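Side-chain contact in ectonucleotide pyrophosphatase/phosphodiesterase family member 5 (Mus musculus, PDB 5VEO), which probably hydrolyses phosphodiester or pyrophosphate bonds as a zinc-dependent ectoenzyme, with restricted activity on nucleotides: residues M207-A211 with K212-N216. The protein carries 1 engineered substitution. Numbering follows the deposited sequence.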
loop_
_atom_site.group_PDB
_atom_site.type_symbol
_atom_site.label_atom_id
_atom_site.label_comp_id
_atom_site.label_asym_id
_atom_site.label_seq_id
_atom_site.Cartn_x
_atom_site.Cartn_y
_atom_site.Cartn_z
ATOM N N MET A 207 22.245 9.842 -6.170
ATOM C CA MET A 207 21.892 11.224 -5.864
ATOM C C MET A 207 21.976 11.525 -4.372
ATOM O O MET A 207 22.343 12.645 -3.990
ATOM C CB MET A 207 20.495 11.534 -6.394
ATOM C CG MET A 207 20.436 11.506 -7.888
ATOM S SD MET A 207 21.468 12.828 -8.550
ATOM C CE MET A 207 21.928 12.171 -10.130
ATOM N N LEU A 208 21.641 10.560 -3.518
ATOM C CA LEU A 208 21.830 10.741 -2.086
ATOM C C LEU A 208 23.305 10.916 -1.762
ATOM O O LEU A 208 23.671 11.744 -0.924
ATOM C CB LEU A 208 21.265 9.552 -1.311
ATOM C CG LEU A 208 19.733 9.462 -1.281
ATOM C CD1 LEU A 208 19.290 8.076 -0.794
ATOM C CD2 LEU A 208 19.071 10.535 -0.428
ATOM N N LYS A 209 24.171 10.154 -2.428
ATOM C CA LYS A 209 25.601 10.294 -2.171
ATOM C C LYS A 209 26.109 11.643 -2.658
ATOM O O LYS A 209 26.880 12.316 -1.958
ATOM C CB LYS A 209 26.367 9.157 -2.835
ATOM C CG LYS A 209 26.182 7.830 -2.116
ATOM C CD LYS A 209 26.968 6.736 -2.805
ATOM C CE LYS A 209 26.911 5.421 -2.044
ATOM N NZ LYS A 209 27.583 4.360 -2.828
ATOM N N ARG A 210 25.703 12.054 -3.857
ATOM C CA ARG A 210 26.150 13.333 -4.411
ATOM C C ARG A 210 25.741 14.503 -3.519
ATOM O O ARG A 210 26.478 15.494 -3.414
ATOM C CB ARG A 210 25.596 13.484 -5.839
ATOM C CG ARG A 210 25.838 14.835 -6.512
ATOM C CD ARG A 210 25.270 14.854 -7.942
ATOM N NE ARG A 210 24.072 15.693 -8.044
ATOM C CZ ARG A 210 23.471 16.026 -9.186
ATOM N NH1 ARG A 210 23.945 15.597 -10.351
ATOM N NH2 ARG A 210 22.394 16.801 -9.166
ATOM N N ALA A 211 24.586 14.406 -2.865
ATOM C CA ALA A 211 24.088 15.446 -1.972
ATOM C C ALA A 211 24.589 15.307 -0.534
ATOM O O ALA A 211 24.144 16.061 0.336
ATOM C CB ALA A 211 22.554 15.457 -1.971
ATOM N N LYS A 212 25.505 14.377 -0.265
ATOM C CA LYS A 212 26.055 14.179 1.078
ATOM C C LYS A 212 24.963 13.832 2.081
ATOM O O LYS A 212 25.001 14.232 3.239
ATOM C CB LYS A 212 26.845 15.420 1.528
ATOM C CG LYS A 212 27.925 15.755 0.555
ATOM C CD LYS A 212 28.797 16.922 1.038
ATOM C CE LYS A 212 29.368 17.696 -0.144
ATOM N NZ LYS A 212 30.530 18.584 0.222
ATOM N N LEU A 213 23.974 13.053 1.627
ATOM C CA LEU A 213 22.896 12.576 2.471
ATOM C C LEU A 213 22.951 11.077 2.728
ATOM O O LEU A 213 22.285 10.606 3.654
ATOM C CB LEU A 213 21.531 12.866 1.830
ATOM C CG LEU A 213 21.149 14.340 1.623
ATOM C CD1 LEU A 213 19.931 14.410 0.729
ATOM C CD2 LEU A 213 20.845 14.938 2.954
ATOM N N TRP A 214 23.733 10.332 1.950
ATOM C CA TRP A 214 23.687 8.871 2.007
ATOM C C TRP A 214 23.958 8.344 3.413
ATOM O O TRP A 214 23.308 7.399 3.864
ATOM C CB TRP A 214 24.691 8.296 1.011
ATOM C CG TRP A 214 24.839 6.816 1.073
ATOM C CD1 TRP A 214 25.946 6.118 1.470
ATOM C CD2 TRP A 214 23.849 5.838 0.720
ATOM N NE1 TRP A 214 25.705 4.760 1.387
ATOM C CE2 TRP A 214 24.425 4.566 0.927
ATOM C CE3 TRP A 214 22.529 5.916 0.256
ATOM C CZ2 TRP A 214 23.722 3.375 0.687
ATOM C CZ3 TRP A 214 21.832 4.733 0.015
ATOM C CH2 TRP A 214 22.430 3.483 0.234
ATOM N N ASN A 215 24.927 8.903 4.122
ATOM C CA ASN A 215 25.190 8.375 5.448
ATOM C C ASN A 215 24.541 9.168 6.580
ATOM O O ASN A 215 24.874 8.935 7.741
ATOM C CB ASN A 215 26.711 8.237 5.641
ATOM C CG ASN A 215 27.234 6.994 4.945
ATOM O OD1 ASN A 215 26.716 5.876 5.171
ATOM N ND2 ASN A 215 28.188 7.169 4.037
ATOM N N ASN A 216 23.584 10.062 6.299
ATOM C CA ASN A 216 22.820 10.672 7.383
ATOM C C ASN A 216 21.319 10.673 7.157
ATOM O O ASN A 216 20.597 11.349 7.906
ATOM C CB ASN A 216 23.267 12.115 7.668
ATOM C CG ASN A 216 23.489 12.913 6.430
ATOM O OD1 ASN A 216 22.624 13.675 5.998
ATOM N ND2 ASN A 216 24.659 12.747 5.839
#
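The carbonyl oxygen of Leu208 is gripped by two successive amides: Leu213 N lies 2.9 Å from Leu208 O with an N-H...O angle of 160°, and Trp214 N adds a weak bond. From one residue earlier, Lys212 N donates to Lys209 O at 3.0 Å, from above the carbonyl plane. This pairing, with Lys212 at positive phi (60°), defines a Schellman motif closing helix 190-210 before strand 218-222 of the central sheet. Across the turn, Lys209 and Trp214 run side by side. With Lys209 CG anti to the carbonyl carbon and the chain extended beyond it, two of its carbons reach the tryptophan: Lys209 CG meets Trp214 CB at 3.5 Å, and Lys209 CE stands over the Trp214 five-membered ring, 3.7 Å from its centroid and 12° off the normal, a CH-pi contact. Lys209 NZ is farther out, 4.9 Å from that centroid, in a cation-pi position, and also hydrogen-bonds Tyr39. Leu208 reaches the indole differently, its CD1 approaching CE3 of Trp214 at the ring edge (4.0 Å), while CD2 packs on Leu213 CB. Leu213 CD1 in turn rests on Ala211 CB, and Ile157 and Phe160 of helix 149-160 adjoin this apolar side. The carbonyls of Leu208 and Lys209 thus find donors in the turn, while the lysine divides its roles: CE lies over one face of the five-membered ring, and the ammonium has its stronger polar partner in Tyr39 OH, the cation-pi term being probably modest at this distance.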